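Local coordinates for protein peptide amidase (Stenotrophomonas maltophilia, PDB 1M22) that probably hydrolyses amide bonds with a serine nucleophile, as an enzyme of the amidase signature family, at residues Asp87-Ala91 with Asp212-Pro216; Gly144-Arg148 with Gln361-Phe366; Val191-Ile196 with Thr417-Trp422; Leu348-Ile352 with Leu371-Asp375. Numbering follows the deposited sequence.

Interaction 1 of 4, residues Asp87-Ala91 with Asp212-Pro216; sequences DNINA and DGIIP
Asn88 has the largest area buried by the contact, and its carbonyl begins a short antiparallel pairing of two loops. The register sets Asn88 against Ile215, Ile89 against Ile214 (CA-CA 4.5 Å) and Asn90 against Gly213. Ile89 and Ile214, both near phi/psi -110/125, form a single non-hydrogen-bonded pair flanked by two backbone hydrogen bonds: Ile215 N to Asn88 O, 2.7 Å, and Asn90 N to Gly213 O, 2.8 Å. Asn88 O also receives a CA-H...O contact from Ile214 CA at 3.2 Å. This isolated beta bridge ties the loop leaving strand 82-86, just past the active-site Lys86, to the loop between strands 200-203 and 223-228. The Asn88 side chain (chi1 p) lies about 3 Å from that of Lys86; its ND2 binds Thr184 OG1 and a water at 3.0 Å, which donates to Ile215 O at 2.8 Å. Gly213 turns the chain at phi/psi 81/17, where a CB would clash with the carbonyl O of Asp212. Ile215 (mt) packs CB to CB against Asn88 at 4.0 Å and reaches Leu334 and Tyr337 of helix 319-340. Ile89 CG1 meets Ile214 CG1 at 4.2 Å, both side chains mt.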
loop_
_atom_site.group_PDB
_atom_site.type_symbol
_atom_site.label_atom_id
_atom_site.label_comp_id
_atom_site.label_asym_id
_atom_site.label_seq_id
_atom_site.Cartn_x
_atom_site.Cartn_y
_atom_site.Cartn_z
ATOM N N ASP A 87 2.072 7.590 7.116
ATOM C CA ASP A 87 2.944 8.223 8.094
ATOM C C ASP A 87 4.178 7.490 8.596
ATOM O O ASP A 87 4.658 7.755 9.701
ATOM C CB ASP A 87 2.132 8.753 9.279
ATOM C CG ASP A 87 2.883 9.823 10.057
ATOM O OD1 ASP A 87 3.553 10.665 9.417
ATOM O OD2 ASP A 87 2.799 9.831 11.301
ATOM N N ASN A 88 4.685 6.553 7.801
ATOM C CA ASN A 88 5.951 5.912 8.141
ATOM C C ASN A 88 6.971 6.340 7.074
ATOM O O ASN A 88 8.128 5.923 7.099
ATOM C CB ASN A 88 5.842 4.376 8.235
ATOM C CG ASN A 88 5.316 3.722 6.974
ATOM O OD1 ASN A 88 4.862 4.384 6.046
ATOM N ND2 ASN A 88 5.364 2.393 6.948
ATOM N N ILE A 89 6.531 7.210 6.163
ATOM C CA ILE A 89 7.375 7.728 5.081
ATOM C C ILE A 89 7.803 9.166 5.404
ATOM O O ILE A 89 6.959 10.047 5.575
ATOM C CB ILE A 89 6.602 7.731 3.734
ATOM C CG1 ILE A 89 6.126 6.313 3.400
ATOM C CG2 ILE A 89 7.486 8.293 2.621
ATOM C CD1 ILE A 89 5.178 6.233 2.207
ATOM N N ASN A 90 9.110 9.403 5.487
ATOM C CA ASN A 90 9.634 10.733 5.802
ATOM C C ASN A 90 9.213 11.782 4.777
ATOM O O ASN A 90 9.347 11.571 3.571
ATOM C CB ASN A 90 11.167 10.715 5.860
ATOM C CG ASN A 90 11.714 9.850 6.981
ATOM O OD1 ASN A 90 10.969 9.290 7.780
ATOM N ND2 ASN A 90 13.039 9.744 7.042
ATOM N N ALA A 91 8.727 12.923 5.261
ATOM C CA ALA A 91 8.310 14.007 4.377
ATOM C C ALA A 91 8.243 15.333 5.125
ATOM O O ALA A 91 7.344 15.556 5.932
ATOM C CB ALA A 91 6.950 13.691 3.754
ATOM N N ASP A 212 14.437 3.909 1.260
ATOM C CA ASP A 212 15.139 4.888 2.077
ATOM C C ASP A 212 14.170 5.944 2.599
ATOM O O ASP A 212 13.274 6.403 1.886
ATOM C CB ASP A 212 16.279 5.548 1.298
ATOM C CG ASP A 212 17.335 6.150 2.223
ATOM O OD1 ASP A 212 17.868 5.415 3.087
ATOM O OD2 ASP A 212 17.630 7.351 2.088
ATOM N N GLY A 213 14.335 6.309 3.863
ATOM C CA GLY A 213 13.470 7.309 4.453
ATOM C C GLY A 213 12.131 6.781 4.925
ATOM O O GLY A 213 11.207 7.558 5.149
ATOM N N ILE A 214 12.016 5.465 5.072
ATOM C CA ILE A 214 10.775 4.862 5.545
ATOM C C ILE A 214 11.033 4.084 6.834
ATOM O O ILE A 214 11.974 3.295 6.898
ATOM C CB ILE A 214 10.181 3.880 4.499
ATOM C CG1 ILE A 214 9.956 4.602 3.166
ATOM C CG2 ILE A 214 8.865 3.305 5.017
ATOM C CD1 ILE A 214 9.417 3.704 2.064
ATOM N N ILE A 215 10.217 4.323 7.862
ATOM C CA ILE A 215 10.354 3.589 9.123
ATOM C C ILE A 215 10.104 2.153 8.688
ATOM O O ILE A 215 9.040 1.820 8.167
ATOM C CB ILE A 215 9.321 4.052 10.165
ATOM C CG1 ILE A 215 9.594 5.517 10.514
ATOM C CG2 ILE A 215 9.400 3.177 11.414
ATOM C CD1 ILE A 215 8.645 6.106 11.538
ATOM N N PRO A 216 11.081 1.273 8.913
ATOM C CA PRO A 216 10.956 -0.122 8.500
ATOM C C PRO A 216 10.418 -1.188 9.428
ATOM O O PRO A 216 10.089 -0.959 10.591
ATOM C CB PRO A 216 12.385 -0.456 8.122
ATOM C CG PRO A 216 13.132 0.180 9.288
ATOM C CD PRO A 216 12.432 1.537 9.447
HETATM O O HOH W 1 6.671 1.451 9.527
#

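Interaction 2 of 4, residues Gly144-Arg148 with Gln361-Phe366; sequences GWSAR and QELGLF
This is a surface contact, apolar in the main and without a direct hydrogen bond, in which an indole on a small two-stranded hairpin packs against the chain leaving helix 359-362. Trp145 and Ser146 are extended (phi/psi -108/140 and -148/154), after which Ala147 and Arg148 turn with helical angles. On the partner side, Gln361 and Glu362 end the helix, Leu363 is the first residue to leave helical angles, and Phe366 is extended at -157/171. Trp145, with chi1 t and chi2 87°, points its CA-to-CB bond toward the partner. Leu365 (mt) sets CD1 over one face of the indole, a CH-pi contact 3.6 Å from the centroid of the five-membered ring and 10° off its normal. Phe366, chi1 p, meets the six-membered ring obliquely: centroids 5.5 Å apart, planes at 76°, Trp145 CE3 to Phe366 CE1 3.6 Å. Glu362 O approaches Trp145 CH2 at 3.8 Å. Ala147 CB fits against Gln361 O at 3.6 Å and Glu362 OE1 at 3.3 Å, while Glu362 OE2 accepts a hydrogen bond from Leu101 N. Arg137 joins in from outside, bonding Glu362 O and making a cation-pi contact with Phe366. Strand 150-151 completes the hairpin, helix 132-135 adjoins Trp145 through Glu132, and helix 348-357 touches Glu362 through Asn355.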
loop_
_atom_site.group_PDB
_atom_site.type_symbol
_atom_site.label_atom_id
_atom_site.label_comp_id
_atom_site.label_asym_id
_atom_site.label_seq_id
_atom_site.Cartn_x
_atom_site.Cartn_y
_atom_site.Cartn_z
ATOM N N GLY A 144 -5.681 -0.219 11.830
ATOM C CA GLY A 144 -6.057 1.168 11.634
ATOM C C GLY A 144 -5.998 2.058 12.860
ATOM O O GLY A 144 -6.400 3.219 12.794
ATOM N N TRP A 145 -5.507 1.529 13.975
ATOM C CA TRP A 145 -5.404 2.322 15.194
ATOM C C TRP A 145 -3.971 2.701 15.538
ATOM O O TRP A 145 -3.051 1.897 15.387
ATOM C CB TRP A 145 -5.979 1.566 16.397
ATOM C CG TRP A 145 -5.839 2.348 17.687
ATOM C CD1 TRP A 145 -6.717 3.270 18.185
ATOM C CD2 TRP A 145 -4.708 2.354 18.570
ATOM N NE1 TRP A 145 -6.199 3.854 19.319
ATOM C CE2 TRP A 145 -4.968 3.312 19.577
ATOM C CE3 TRP A 145 -3.497 1.647 18.606
ATOM C CZ2 TRP A 145 -4.062 3.581 20.610
ATOM C CZ3 TRP A 145 -2.594 1.916 19.636
ATOM C CH2 TRP A 145 -2.886 2.877 20.622
ATOM N N SER A 146 -3.793 3.933 16.001
ATOM C CA SER A 146 -2.495 4.402 16.469
ATOM C C SER A 146 -2.788 5.407 17.582
ATOM O O SER A 146 -3.867 6.002 17.622
ATOM C CB SER A 146 -1.673 5.048 15.343
ATOM O OG SER A 146 -2.157 6.328 14.993
ATOM N N ALA A 147 -1.843 5.581 18.496
ATOM C CA ALA A 147 -2.055 6.505 19.600
ATOM C C ALA A 147 -2.155 7.950 19.125
ATOM O O ALA A 147 -2.956 8.729 19.643
ATOM C CB ALA A 147 -0.929 6.367 20.618
ATOM N N ARG A 148 -1.353 8.306 18.127
ATOM C CA ARG A 148 -1.358 9.668 17.615
ATOM C C ARG A 148 -2.498 9.960 16.643
ATOM O O ARG A 148 -3.020 11.074 16.614
ATOM C CB ARG A 148 -0.015 9.975 16.945
ATOM C CG ARG A 148 0.092 11.374 16.367
ATOM C CD ARG A 148 1.535 11.728 16.031
ATOM N NE ARG A 148 1.644 13.047 15.412
ATOM C CZ ARG A 148 1.794 13.256 14.108
ATOM N NH1 ARG A 148 1.863 12.231 13.270
ATOM N NH2 ARG A 148 1.865 14.493 13.638
ATOM N N GLN A 361 -1.810 5.966 27.342
ATOM C CA GLN A 361 -2.099 6.393 25.977
ATOM C C GLN A 361 -1.668 5.395 24.907
ATOM O O GLN A 361 -2.260 5.343 23.828
ATOM C CB GLN A 361 -1.422 7.737 25.680
ATOM C CG GLN A 361 -1.867 8.904 26.550
ATOM C CD GLN A 361 -1.410 8.775 27.989
ATOM O OE1 GLN A 361 -0.238 8.506 28.259
ATOM N NE2 GLN A 361 -2.332 8.978 28.924
ATOM N N GLU A 362 -0.646 4.600 25.206
ATOM C CA GLU A 362 -0.118 3.645 24.233
ATOM C C GLU A 362 -0.500 2.176 24.385
ATOM O O GLU A 362 -0.676 1.477 23.387
ATOM C CB GLU A 362 1.411 3.736 24.209
ATOM C CG GLU A 362 1.972 5.012 23.597
ATOM C CD GLU A 362 1.833 5.053 22.086
ATOM O OE1 GLU A 362 1.277 4.090 21.511
ATOM O OE2 GLU A 362 2.282 6.050 21.480
ATOM N N LEU A 363 -0.627 1.702 25.619
ATOM C CA LEU A 363 -0.927 0.293 25.852
ATOM C C LEU A 363 -2.299 0.003 26.454
ATOM O O LEU A 363 -2.464 -0.976 27.180
ATOM C CB LEU A 363 0.166 -0.304 26.746
ATOM C CG LEU A 363 1.604 -0.025 26.295
ATOM C CD1 LEU A 363 2.578 -0.555 27.333
ATOM C CD2 LEU A 363 1.861 -0.664 24.936
ATOM N N GLY A 364 -3.282 0.836 26.133
ATOM C CA GLY A 364 -4.618 0.641 26.668
ATOM C C GLY A 364 -5.481 -0.367 25.929
ATOM O O GLY A 364 -6.342 -1.005 26.536
ATOM N N LEU A 365 -5.263 -0.518 24.625
ATOM C CA LEU A 365 -6.050 -1.453 23.825
ATOM C C LEU A 365 -5.365 -2.808 23.666
ATOM O O LEU A 365 -6.019 -3.849 23.696
ATOM C CB LEU A 365 -6.341 -0.845 22.452
ATOM C CG LEU A 365 -7.179 0.438 22.475
ATOM C CD1 LEU A 365 -7.334 0.975 21.061
ATOM C CD2 LEU A 365 -8.543 0.154 23.091
ATOM N N PHE A 366 -4.050 -2.787 23.480
ATOM C CA PHE A 366 -3.260 -4.007 23.355
ATOM C C PHE A 366 -1.812 -3.698 23.729
ATOM O O PHE A 366 -1.451 -2.538 23.912
ATOM C CB PHE A 366 -3.352 -4.608 21.940
ATOM C CG PHE A 366 -2.966 -3.665 20.839
ATOM C CD1 PHE A 366 -3.869 -2.716 20.367
ATOM C CD2 PHE A 366 -1.702 -3.736 20.261
ATOM C CE1 PHE A 366 -3.518 -1.848 19.332
ATOM C CE2 PHE A 366 -1.342 -2.873 19.225
ATOM C CZ PHE A 366 -2.252 -1.929 18.761
#

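Interaction 3 of 4, residues Val191-Ile196 with Thr417-Trp422; sequences VCPAAI and TTGVAW
Thr417, just after strand 412-416, opens a buried loop along helix 191-196, which follows the nucleophile Ser189. Its CA-to-CB bond points at the helix: CB lies 3.7 Å from Ala195 CB and CG2 3.5 Å from Val191 O, while OG1 is hydrogen-bonded to Thr448. Thr418 is nearly fully extended at -167/-169; its CA-to-CB bond points toward the helix and, with chi1 t, CG2 rests 3.8 Å from Cys192 SG and 4.0 Å from Ile196 CD1; its OG1 is hydrogen-bonded to Glu434. Cys192 also touches Cys163, with no disulfide between them here. Ile196 is mm (chi1 and chi2 -73°), which carries CD1 to the loop, 3.3 Å from Gly419 O. The CA-to-CB bond of Val420 points away from the helix, and its side chain touches Ile454, Leu457 and Val459. At Ala421 the chain comes closest to the helix end, CA-CA 5.9 Å to Ile196, with CB 4.0 Å from Ile196 CG2. Trp422 (chi1 p) sets CZ3 4.2 Å from Ile196 CD1. A water donates to Ile196 O (2.9 Å) and accepts from Ala421 N (3.0 Å). Methyl packing without a direct hydrogen bond implies that the loop follows the helix by shape.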
loop_
_atom_site.group_PDB
_atom_site.type_symbol
_atom_site.label_atom_id
_atom_site.label_comp_id
_atom_site.label_asym_id
_atom_site.label_seq_id
_atom_site.Cartn_x
_atom_site.Cartn_y
_atom_site.Cartn_z
ATOM N N VAL A 191 -2.157 -4.399 -0.238
ATOM C CA VAL A 191 -3.269 -5.061 -0.907
ATOM C C VAL A 191 -4.494 -5.359 -0.058
ATOM O O VAL A 191 -5.614 -5.294 -0.559
ATOM C CB VAL A 191 -2.809 -6.358 -1.638
ATOM C CG1 VAL A 191 -1.795 -6.000 -2.714
ATOM C CG2 VAL A 191 -2.218 -7.355 -0.652
ATOM N N CYS A 192 -4.303 -5.661 1.222
ATOM C CA CYS A 192 -5.457 -5.956 2.063
ATOM C C CYS A 192 -6.321 -4.717 2.302
ATOM O O CYS A 192 -7.526 -4.747 2.046
ATOM C CB CYS A 192 -5.019 -6.563 3.395
ATOM S SG CYS A 192 -6.266 -7.653 4.104
ATOM N N PRO A 193 -5.729 -3.616 2.799
ATOM C CA PRO A 193 -6.599 -2.452 3.002
ATOM C C PRO A 193 -7.127 -1.897 1.680
ATOM O O PRO A 193 -8.208 -1.320 1.631
ATOM C CB PRO A 193 -5.714 -1.469 3.774
ATOM C CG PRO A 193 -4.310 -1.888 3.425
ATOM C CD PRO A 193 -4.394 -3.393 3.384
ATOM N N ALA A 194 -6.379 -2.073 0.597
ATOM C CA ALA A 194 -6.871 -1.591 -0.685
ATOM C C ALA A 194 -8.150 -2.359 -1.042
ATOM O O ALA A 194 -9.169 -1.759 -1.392
ATOM C CB ALA A 194 -5.812 -1.777 -1.767
ATOM N N ALA A 195 -8.110 -3.684 -0.932
ATOM C CA ALA A 195 -9.279 -4.497 -1.254
ATOM C C ALA A 195 -10.451 -4.208 -0.316
ATOM O O ALA A 195 -11.596 -4.083 -0.757
ATOM C CB ALA A 195 -8.917 -5.981 -1.190
ATOM N N ILE A 196 -10.150 -4.108 0.975
ATOM C CA ILE A 196 -11.153 -3.859 2.010
ATOM C C ILE A 196 -11.879 -2.527 1.816
ATOM O O ILE A 196 -13.054 -2.389 2.187
ATOM C CB ILE A 196 -10.471 -3.922 3.405
ATOM C CG1 ILE A 196 -10.149 -5.381 3.751
ATOM C CG2 ILE A 196 -11.348 -3.267 4.478
ATOM C CD1 ILE A 196 -11.358 -6.222 4.104
ATOM N N THR A 417 -8.641 -11.294 -2.867
ATOM C CA THR A 417 -7.584 -10.765 -2.012
ATOM C C THR A 417 -7.758 -11.158 -0.548
ATOM O O THR A 417 -6.817 -11.615 0.106
ATOM C CB THR A 417 -7.522 -9.235 -2.130
ATOM O OG1 THR A 417 -7.392 -8.887 -3.514
ATOM C CG2 THR A 417 -6.335 -8.676 -1.353
ATOM N N THR A 418 -8.972 -10.980 -0.042
ATOM C CA THR A 418 -9.284 -11.297 1.343
ATOM C C THR A 418 -10.804 -11.289 1.488
ATOM O O THR A 418 -11.520 -11.268 0.489
ATOM C CB THR A 418 -8.637 -10.253 2.298
ATOM O OG1 THR A 418 -8.873 -10.630 3.659
ATOM C CG2 THR A 418 -9.206 -8.856 2.048
ATOM N N GLY A 419 -11.293 -11.330 2.724
ATOM C CA GLY A 419 -12.729 -11.297 2.950
ATOM C C GLY A 419 -13.180 -9.852 3.048
ATOM O O GLY A 419 -12.497 -8.955 2.548
ATOM N N VAL A 420 -14.322 -9.608 3.685
ATOM C CA VAL A 420 -14.816 -8.242 3.820
ATOM C C VAL A 420 -14.504 -7.651 5.186
ATOM O O VAL A 420 -14.115 -8.359 6.115
ATOM C CB VAL A 420 -16.338 -8.162 3.590
ATOM C CG1 VAL A 420 -16.669 -8.610 2.178
ATOM C CG2 VAL A 420 -17.069 -9.015 4.616
ATOM N N ALA A 421 -14.669 -6.338 5.294
ATOM C CA ALA A 421 -14.411 -5.629 6.538
ATOM C C ALA A 421 -15.243 -6.200 7.683
ATOM O O ALA A 421 -16.381 -6.630 7.492
ATOM C CB ALA A 421 -14.715 -4.148 6.360
ATOM N N TRP A 422 -14.657 -6.181 8.873
ATOM C CA TRP A 422 -15.291 -6.691 10.082
ATOM C C TRP A 422 -15.491 -5.548 11.075
ATOM O O TRP A 422 -14.860 -4.497 10.960
ATOM C CB TRP A 422 -14.386 -7.753 10.706
ATOM C CG TRP A 422 -12.999 -7.236 10.967
ATOM C CD1 TRP A 422 -12.537 -6.667 12.119
ATOM C CD2 TRP A 422 -11.913 -7.183 10.030
ATOM N NE1 TRP A 422 -11.232 -6.260 11.959
ATOM C CE2 TRP A 422 -10.825 -6.566 10.686
ATOM C CE3 TRP A 422 -11.757 -7.596 8.700
ATOM C CZ2 TRP A 422 -9.595 -6.349 10.056
ATOM C CZ3 TRP A 422 -10.531 -7.380 8.071
ATOM C CH2 TRP A 422 -9.467 -6.762 8.753
HETATM O O HOH W 2 -14.660 -4.750 2.753
#

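Interaction 4 of 4, residues Leu348-Ile352 with Leu371-Asp375; sequences LADLI and LVEAD
Two short helices pack nearly antiparallel: the axes of segments 348-352 and 371-375 approach to 9.8 Å and cross at -154°, so that Leu348 faces Asp375 (CA-CA 6.2 Å) and Ile352 faces Leu371 (6.8 Å). Leu348 (chi1 t, chi2 p) reaches across: CD2 lies 3.5 Å from both Leu371 O and Asp375 N and 3.8 Å from Ala374 CB. Ala349 has its N joined to Asp375 OD1 by a water that accepts from N at 3.0 Å and donates to OD1 at 2.6 Å. Leu351, also tp, sets CD2 3.7 Å from Leu371 CD1. Ile352 (mt) ends the row: CG1 is 3.9 Å from Leu371 CB, and CD1 lies 3.6 Å from Leu371 O and 3.8 Å from Asp375 CB. Phe330 of helix 319-340 touches Leu348, Leu371 and Ala374. This is plain helix-helix packing far from the active-site residues: interlocking aliphatic side chains hold the pair, and the one polar link, between a helix N-terminal NH and a carboxylate, runs through solvent.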
loop_
_atom_site.group_PDB
_atom_site.type_symbol
_atom_site.label_atom_id
_atom_site.label_comp_id
_atom_site.label_asym_id
_atom_site.label_seq_id
_atom_site.Cartn_x
_atom_site.Cartn_y
_atom_site.Cartn_z
ATOM N N LEU A 348 15.393 0.239 20.285
ATOM C CA LEU A 348 14.098 -0.395 20.433
ATOM C C LEU A 348 13.771 -0.408 21.926
ATOM O O LEU A 348 12.615 -0.277 22.319
ATOM C CB LEU A 348 14.145 -1.814 19.864
ATOM C CG LEU A 348 12.870 -2.655 19.914
ATOM C CD1 LEU A 348 11.666 -1.838 19.466
ATOM C CD2 LEU A 348 13.055 -3.875 19.026
ATOM N N ALA A 349 14.802 -0.548 22.757
ATOM C CA ALA A 349 14.611 -0.545 24.204
ATOM C C ALA A 349 14.014 0.791 24.651
ATOM O O ALA A 349 13.164 0.828 25.542
ATOM C CB ALA A 349 15.941 -0.795 24.913
ATOM N N ASP A 350 14.457 1.888 24.034
ATOM C CA ASP A 350 13.933 3.212 24.377
ATOM C C ASP A 350 12.449 3.297 24.047
ATOM O O ASP A 350 11.675 3.902 24.786
ATOM C CB ASP A 350 14.654 4.324 23.606
ATOM C CG ASP A 350 16.117 4.445 23.969
ATOM O OD1 ASP A 350 16.469 4.197 25.140
ATOM O OD2 ASP A 350 16.914 4.813 23.078
ATOM N N LEU A 351 12.056 2.702 22.923
ATOM C CA LEU A 351 10.655 2.721 22.512
ATOM C C LEU A 351 9.804 1.916 23.490
ATOM O O LEU A 351 8.729 2.355 23.901
ATOM C CB LEU A 351 10.506 2.153 21.096
ATOM C CG LEU A 351 9.074 1.972 20.580
ATOM C CD1 LEU A 351 8.332 3.299 20.611
ATOM C CD2 LEU A 351 9.114 1.408 19.166
ATOM N N ILE A 352 10.293 0.734 23.855
ATOM C CA ILE A 352 9.584 -0.123 24.796
ATOM C C ILE A 352 9.405 0.611 26.125
ATOM O O ILE A 352 8.333 0.565 26.730
ATOM C CB ILE A 352 10.359 -1.440 25.018
ATOM C CG1 ILE A 352 10.320 -2.272 23.731
ATOM C CG2 ILE A 352 9.760 -2.217 26.188
ATOM C CD1 ILE A 352 11.229 -3.484 23.738
ATOM N N LEU A 371 7.483 -5.824 19.903
ATOM C CA LEU A 371 8.642 -4.974 20.164
ATOM C C LEU A 371 9.549 -5.695 21.156
ATOM O O LEU A 371 10.765 -5.741 20.985
ATOM C CB LEU A 371 8.225 -3.632 20.770
ATOM C CG LEU A 371 7.276 -2.726 19.982
ATOM C CD1 LEU A 371 7.193 -1.377 20.676
ATOM C CD2 LEU A 371 7.780 -2.549 18.552
ATOM N N VAL A 372 8.936 -6.257 22.195
ATOM C CA VAL A 372 9.669 -6.973 23.229
ATOM C C VAL A 372 10.394 -8.191 22.665
ATOM O O VAL A 372 11.563 -8.415 22.971
ATOM C CB VAL A 372 8.712 -7.407 24.365
ATOM C CG1 VAL A 372 9.434 -8.323 25.351
ATOM C CG2 VAL A 372 8.186 -6.169 25.088
ATOM N N GLU A 373 9.714 -8.975 21.837
ATOM C CA GLU A 373 10.354 -10.149 21.263
ATOM C C GLU A 373 11.477 -9.754 20.307
ATOM O O GLU A 373 12.542 -10.368 20.302
ATOM C CB GLU A 373 9.334 -11.031 20.540
ATOM C CG GLU A 373 9.966 -12.242 19.867
ATOM C CD GLU A 373 8.983 -13.365 19.604
ATOM O OE1 GLU A 373 7.816 -13.076 19.267
ATOM O OE2 GLU A 373 9.387 -14.543 19.720
ATOM N N ALA A 374 11.245 -8.720 19.504
ATOM C CA ALA A 374 12.257 -8.267 18.558
ATOM C C ALA A 374 13.512 -7.755 19.267
ATOM O O ALA A 374 14.632 -7.991 18.817
ATOM C CB ALA A 374 11.683 -7.173 17.660
ATOM N N ASP A 375 13.330 -7.063 20.387
ATOM C CA ASP A 375 14.472 -6.520 21.111
ATOM C C ASP A 375 15.404 -7.597 21.656
ATOM O O ASP A 375 16.593 -7.347 21.864
ATOM C CB ASP A 375 13.998 -5.625 22.257
ATOM C CG ASP A 375 15.115 -4.776 22.827
ATOM O OD1 ASP A 375 15.801 -4.101 22.031
ATOM O OD2 ASP A 375 15.306 -4.780 24.062
HETATM O O HOH W 3 17.334 -2.006 21.980
#

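How the interactions relate
Interactions 1 and 3 are buried, on opposite sides of the chain's centre, and adjoin the catalytic residues: one follows Lys86, the other Ser189. Interaction 2 lies at the surface, and interaction 4, farthest from the centre, is partly buried. Only interaction 1 has direct backbone hydrogen bonds across its segments; interactions 1, 3 and 4 each have a bridging water, in the aliphatic interactions 3 and 4 the only polar link between the segments, whereas interaction 2 rests on aromatic contacts. Interactions 1 and 2 touch, Asp87 OD2 lying 3.2 Å from Arg148 NH1 in a long, weak ion pair. Interactions 2 and 4 share consecutive helices 348-357, 359-362 and 369-375, while helix 319-340 borders interactions 1 and 4.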